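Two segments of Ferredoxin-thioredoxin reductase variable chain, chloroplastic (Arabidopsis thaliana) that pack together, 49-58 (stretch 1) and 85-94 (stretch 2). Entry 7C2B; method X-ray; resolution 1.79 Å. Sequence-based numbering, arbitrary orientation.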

ATOM      1  N   VAL B  49       8.936  -6.385  18.698  1.00 22.35           N
ATOM      2  CA  VAL B  49       8.941  -7.170  19.925  1.00 23.61           C
ATOM      3  C   VAL B  49       9.588  -6.345  21.027  1.00 25.69           C
ATOM      4  O   VAL B  49      10.651  -5.745  20.828  1.00 26.77           O
ATOM      5  CB  VAL B  49       9.654  -8.514  19.706  1.00 23.96           C
ATOM      6  CG1 VAL B  49       9.657  -9.330  20.984  1.00 27.33           C
ATOM      7  CG2 VAL B  49       8.954  -9.284  18.609  1.00 22.06           C
ATOM      8  N   VAL B  50       8.929  -6.279  22.184  1.00 28.50           N
ATOM      9  CA  VAL B  50       9.327  -5.313  23.210  1.00 29.14           C
ATOM     10  C   VAL B  50      10.758  -5.590  23.643  1.00 31.97           C
ATOM     11  O   VAL B  50      11.092  -6.710  24.047  1.00 32.33           O
ATOM     12  CB  VAL B  50       8.361  -5.356  24.394  1.00 35.08           C
ATOM     13  CG1 VAL B  50       8.899  -4.514  25.545  1.00 36.91           C
ATOM     14  CG2 VAL B  50       6.976  -4.877  23.963  1.00 33.37           C
ATOM     15  N   ARG B  51      11.614  -4.577  23.510  1.00 31.35           N
ATOM     16  CA  ARG B  51      13.010  -4.611  23.933  1.00 34.90           C
ATOM     17  C   ARG B  51      13.819  -5.669  23.185  1.00 36.84           C
ATOM     18  O   ARG B  51      14.886  -6.085  23.646  1.00 36.12           O
ATOM     19  CB  ARG B  51      13.122  -4.811  25.455  1.00 41.72           C
ATOM     20  CG  ARG B  51      12.849  -3.540  26.265  1.00 43.35           C
ATOM     21  CD  ARG B  51      13.092  -3.740  27.770  1.00 47.70           C
ATOM     22  NE  ARG B  51      12.226  -4.770  28.347  1.00 52.51           N
ATOM     23  CZ  ARG B  51      10.966  -4.566  28.730  1.00 53.82           C
ATOM     24  NH1 ARG B  51      10.419  -3.363  28.606  1.00 53.12           N
ATOM     25  NH2 ARG B  51      10.251  -5.565  29.237  1.00 53.72           N
ATOM     26  N   VAL B  52      13.329  -6.120  22.035  1.00 30.81           N
ATOM     27  CA  VAL B  52      14.124  -6.951  21.134  1.00 31.90           C
ATOM     28  C   VAL B  52      14.121  -6.281  19.769  1.00 32.10           C
ATOM     29  O   VAL B  52      13.151  -6.436  19.016  1.00 34.37           O
ATOM     30  CB  VAL B  52      13.571  -8.375  21.030  1.00 34.63           C
ATOM     31  CG1 VAL B  52      14.642  -9.319  20.482  1.00 33.60           C
ATOM     32  CG2 VAL B  52      13.045  -8.817  22.369  1.00 33.02           C
ATOM     33  N   PRO B  53      15.169  -5.540  19.417  1.00 30.70           N
ATOM     34  CA  PRO B  53      15.113  -4.720  18.199  1.00 32.72           C
ATOM     35  C   PRO B  53      14.796  -5.489  16.924  1.00 31.59           C
ATOM     36  O   PRO B  53      14.145  -4.928  16.037  1.00 27.64           O
ATOM     37  CB  PRO B  53      16.512  -4.102  18.146  1.00 32.66           C
ATOM     38  CG  PRO B  53      16.887  -3.975  19.599  1.00 37.59           C
ATOM     39  CD  PRO B  53      16.346  -5.222  20.244  1.00 34.91           C
ATOM     40  N   GLU B  54      15.233  -6.740  16.795  1.00 28.80           N
ATOM     41  CA  GLU B  54      15.054  -7.468  15.542  1.00 30.73           C
ATOM     42  C   GLU B  54      14.950  -8.948  15.855  1.00 29.89           C
ATOM     43  O   GLU B  54      15.786  -9.484  16.586  1.00 28.26           O
ATOM     44  CB  GLU B  54      16.211  -7.205  14.569  1.00 28.42           C
ATOM     45  CG  GLU B  54      15.955  -7.733  13.149  1.00 32.68           C
ATOM     46  CD  GLU B  54      17.182  -7.656  12.232  1.00 40.65           C
ATOM     47  OE1 GLU B  54      17.854  -6.605  12.204  1.00 47.31           O
ATOM     48  OE2 GLU B  54      17.472  -8.647  11.528  1.00 48.99           O
ATOM     49  N   VAL B  55      13.913  -9.592  15.327  1.00 24.43           N
ATOM     50  CA  VAL B  55      13.701 -11.020  15.512  1.00 24.12           C
ATOM     51  C   VAL B  55      13.534 -11.653  14.140  1.00 25.20           C
ATOM     52  O   VAL B  55      12.736 -11.177  13.328  1.00 24.76           O
ATOM     53  CB  VAL B  55      12.472 -11.313  16.393  1.00 24.59           C
ATOM     54  CG1 VAL B  55      12.241 -12.807  16.514  1.00 27.99           C
ATOM     55  CG2 VAL B  55      12.649 -10.695  17.763  1.00 28.68           C
ATOM     56  N   GLU B  56      14.290 -12.717  13.882  1.00 25.74           N
ATOM     57  CA  GLU B  56      14.123 -13.514  12.673  1.00 25.08           C
ATOM     58  C   GLU B  56      13.122 -14.624  12.971  1.00 24.13           C
ATOM     59  O   GLU B  56      13.341 -15.435  13.877  1.00 24.36           O
ATOM     60  CB  GLU B  56      15.455 -14.100  12.203  1.00 23.04           C
ATOM     61  CG  GLU B  56      15.301 -15.160  11.083  1.00 25.44           C
ATOM     62  CD  GLU B  56      14.685 -14.607   9.804  1.00 26.22           C
ATOM     63  OE1 GLU B  56      15.293 -13.712   9.173  1.00 28.80           O
ATOM     64  OE2 GLU B  56      13.588 -15.068   9.419  1.00 26.69           O
ATOM     65  N   LEU B  57      12.026 -14.660  12.216  1.00 21.67           N
ATOM     66  CA  LEU B  57      10.948 -15.586  12.544  1.00 24.56           C
ATOM     67  C   LEU B  57      11.074 -16.938  11.855  1.00 25.41           C
ATOM     68  O   LEU B  57      10.383 -17.880  12.258  1.00 23.93           O
ATOM     69  CB  LEU B  57       9.593 -14.982  12.178  1.00 22.10           C
ATOM     70  CG  LEU B  57       9.173 -13.815  13.078  1.00 26.27           C
ATOM     71  CD1 LEU B  57       7.752 -13.396  12.764  1.00 28.58           C
ATOM     72  CD2 LEU B  57       9.308 -14.203  14.552  1.00 25.48           C
ATOM     73  N   MET B  58      11.914 -17.061  10.833  1.00 23.88           N
ATOM     74  CA  MET B  58      11.922 -18.305  10.065  1.00 23.74           C
ATOM     75  C   MET B  58      12.249 -19.484  10.967  1.00 24.91           C
ATOM     76  O   MET B  58      13.216 -19.449  11.736  1.00 25.74           O
ATOM     77  CB  MET B  58      12.927 -18.238   8.922  1.00 24.73           C
ATOM     78  CG  MET B  58      12.940 -19.543   8.124  1.00 28.78           C
ATOM     79  SD  MET B  58      13.730 -19.303   6.555  1.00 29.61           S
ATOM     80  CE  MET B  58      13.412 -20.906   5.791  1.00 31.85           C
ATOM     81  N   GLN B  85       0.546 -16.128  17.537  1.00 22.69           N
ATOM     82  CA  GLN B  85       1.195 -15.935  18.828  1.00 22.59           C
ATOM     83  C   GLN B  85       2.479 -16.750  18.887  1.00 24.86           C
ATOM     84  O   GLN B  85       2.472 -17.951  18.604  1.00 25.95           O
ATOM     85  CB  GLN B  85       0.268 -16.336  19.976  1.00 26.75           C
ATOM     86  CG  GLN B  85       0.912 -16.248  21.362  1.00 27.18           C
ATOM     87  CD  GLN B  85      -0.104 -16.457  22.471  1.00 30.33           C
ATOM     88  OE1 GLN B  85      -1.210 -15.927  22.411  1.00 30.79           O
ATOM     89  NE2 GLN B  85       0.258 -17.248  23.474  1.00 32.51           N
ATOM     90  N   PHE B  86       3.577 -16.084  19.246  1.00 26.16           N
ATOM     91  CA  PHE B  86       4.877 -16.708  19.422  1.00 26.85           C
ATOM     92  C   PHE B  86       5.346 -16.467  20.847  1.00 27.68           C
ATOM     93  O   PHE B  86       4.962 -15.486  21.482  1.00 26.39           O
ATOM     94  CB  PHE B  86       5.930 -16.135  18.459  1.00 24.90           C
ATOM     95  CG  PHE B  86       5.643 -16.395  17.007  1.00 26.65           C
ATOM     96  CD1 PHE B  86       6.052 -17.577  16.406  1.00 25.98           C
ATOM     97  CD2 PHE B  86       4.992 -15.443  16.232  1.00 24.21           C
ATOM     98  CE1 PHE B  86       5.797 -17.819  15.069  1.00 28.65           C
ATOM     99  CE2 PHE B  86       4.735 -15.674  14.898  1.00 23.14           C
ATOM    100  CZ  PHE B  86       5.142 -16.867  14.309  1.00 25.68           C
ATOM    101  N   VAL B  87       6.175 -17.373  21.347  1.00 33.25           N
ATOM    102  CA  VAL B  87       6.955 -17.148  22.558  1.00 33.70           C
ATOM    103  C   VAL B  87       8.405 -17.429  22.207  1.00 38.22           C
ATOM    104  O   VAL B  87       8.709 -18.482  21.637  1.00 41.14           O
ATOM    105  CB  VAL B  87       6.501 -18.039  23.730  1.00 39.74           C
ATOM    106  CG1 VAL B  87       7.192 -17.590  25.019  1.00 39.10           C
ATOM    107  CG2 VAL B  87       4.988 -17.982  23.903  1.00 41.77           C
ATOM    108  N   LYS B  88       9.293 -16.485  22.511  1.00 35.72           N
ATOM    109  CA  LYS B  88      10.712 -16.632  22.209  1.00 38.62           C
ATOM    110  C   LYS B  88      11.530 -16.489  23.484  1.00 42.63           C
ATOM    111  O   LYS B  88      11.365 -15.518  24.232  1.00 39.42           O
ATOM    112  CB  LYS B  88      11.183 -15.606  21.178  1.00 41.06           C
ATOM    113  CG  LYS B  88      12.598 -15.866  20.678  1.00 46.42           C
ATOM    114  CD  LYS B  88      13.220 -14.613  20.086  1.00 43.54           C
ATOM    115  CE  LYS B  88      14.729 -14.730  20.035  1.00 42.63           C
ATOM    116  NZ  LYS B  88      15.153 -15.810  19.105  1.00 48.33           N
ATOM    117  N   GLU B  89      12.400 -17.466  23.724  1.00 45.12           N
ATOM    118  CA  GLU B  89      13.292 -17.429  24.872  1.00 51.24           C
ATOM    119  C   GLU B  89      14.389 -16.402  24.636  1.00 48.79           C
ATOM    120  O   GLU B  89      15.070 -16.433  23.608  1.00 48.01           O
ATOM    121  CB  GLU B  89      13.901 -18.811  25.104  1.00 53.14           C
ATOM    122  CG  GLU B  89      13.150 -19.658  26.115  1.00 52.68           C
ATOM    123  CD  GLU B  89      13.160 -19.042  27.494  1.00 56.39           C
ATOM    124  OE1 GLU B  89      12.066 -18.860  28.070  1.00 59.54           O
ATOM    125  OE2 GLU B  89      14.262 -18.723  27.997  1.00 57.61           O
ATOM    126  N   ILE B  90      14.559 -15.488  25.583  1.00 52.01           N
ATOM    127  CA  ILE B  90      15.580 -14.453  25.487  1.00 56.41           C
ATOM    128  C   ILE B  90      16.508 -14.581  26.684  1.00 60.23           C
ATOM    129  O   ILE B  90      16.061 -14.488  27.835  1.00 57.68           O
ATOM    130  CB  ILE B  90      14.965 -13.052  25.414  1.00 57.69           C
ATOM    131  CG1 ILE B  90      14.102 -12.949  24.162  1.00 54.23           C
ATOM    132  CG2 ILE B  90      16.051 -11.989  25.405  1.00 56.54           C
ATOM    133  CD1 ILE B  90      13.460 -11.640  24.029  1.00 51.76           C
ATOM    134  N   GLU B  91      17.792 -14.797  26.407  1.00 65.61           N
ATOM    135  CA  GLU B  91      18.784 -14.968  27.460  1.00 65.90           C
ATOM    136  C   GLU B  91      18.799 -13.755  28.375  1.00 64.60           C
ATOM    137  O   GLU B  91      18.882 -12.613  27.915  1.00 65.53           O
ATOM    138  CB  GLU B  91      20.164 -15.186  26.842  1.00 73.34           C
ATOM    139  CG  GLU B  91      20.303 -16.493  26.075  1.00 79.53           C
ATOM    140  CD  GLU B  91      21.117 -17.523  26.830  1.00 84.06           C
ATOM    141  OE1 GLU B  91      20.630 -18.025  27.867  1.00 83.49           O
ATOM    142  OE2 GLU B  91      22.245 -17.829  26.387  1.00 84.81           O
ATOM    143  N   GLY B  92      18.713 -14.009  29.678  1.00 64.22           N
ATOM    144  CA  GLY B  92      18.632 -12.950  30.660  1.00 64.69           C
ATOM    145  C   GLY B  92      17.251 -12.367  30.855  1.00 64.90           C
ATOM    146  O   GLY B  92      17.112 -11.386  31.597  1.00 64.59           O
ATOM    147  N   ARG B  93      16.227 -12.939  30.218  1.00 60.65           N
ATOM    148  CA  ARG B  93      14.862 -12.429  30.307  1.00 59.04           C
ATOM    149  C   ARG B  93      13.798 -13.507  30.445  1.00 58.02           C
ATOM    150  O   ARG B  93      12.743 -13.228  31.023  1.00 58.39           O
ATOM    151  CB  ARG B  93      14.532 -11.577  29.076  1.00 59.17           C
ATOM    152  CG  ARG B  93      14.204 -10.135  29.386  1.00 59.21           C
ATOM    153  CD  ARG B  93      13.874  -9.386  28.114  1.00 54.24           C
ATOM    154  NE  ARG B  93      12.438  -9.171  27.976  1.00 52.11           N
ATOM    155  CZ  ARG B  93      11.886  -8.506  26.969  1.00 48.70           C
ATOM    156  NH1 ARG B  93      12.660  -8.004  26.014  1.00 45.35           N
ATOM    157  NH2 ARG B  93      10.567  -8.347  26.912  1.00 46.07           N
ATOM    158  N   GLY B  94      14.019 -14.716  29.942  1.00 53.92           N
ATOM    159  CA  GLY B  94      12.998 -15.733  29.945  1.00 54.22           C
ATOM    160  C   GLY B  94      12.096 -15.610  28.735  1.00 51.77           C
ATOM    161  O   GLY B  94      12.416 -14.933  27.753  1.00 49.17           O
TER
HETATM  162  O   HOH W   1      14.597 -15.867  16.380  1.00 40.53           O

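Where two segments pack without backbone-to-backbone bonds between them, side chains and water can satisfy polar groups across the gap, and these two stretches of the ferredoxin-thioredoxin reductase variable chain illustrate the principle. CA to CA, Val 52 and Ile 90 lie 8.8 Å apart and Leu 57 and Phe 86 9.2 Å, and no backbone-to-backbone hydrogen bond crosses between them. Each backbone instead meets some of its own needs. In stretch 1, a type II turn from Val 49 to Val 52 is closed by Val 52 N donating to Val 49 O (3.0 Å). In stretch 2, Ile 90 O accepts from both Arg 93 N (2.8 Å) and Gly 94 N (2.9 Å), while Ile 90 N donates to Gly 94 O (3.1 Å).

Within the turn, Val 50 O is the carbonyl that Arg 93 reaches. Its NH1 donates to Val 50 O at 2.8 Å with a nearly straight angle of 165°; its NH2 adds a weak bond to Val 50 O at 3.3 Å, bent to 134°. The oxygen lies near the guanidinium plane, where the N-H bonds point. Over one face of the same group sits Arg 51, its NH2 only 3.6 Å from Arg 93 NH2, a close approach of like charges.

Further along, the pairing is apolar. Val 52 CG2 meets Ile 90 CD1 at 3.3 Å, a tight contact, and Leu 57 CD1 approaches Phe 86 CE2 at 4.3 Å. Between these pairs, Lys 88 serves two chemistries: its CD lies 4.1 Å from Val 55 CG1, while its NZ donates to a water (2.8 Å from NZ) that in turn donates to Glu 56 O (2.8 Å from the water oxygen). The water thus links ammonium to carbonyl without direct contact.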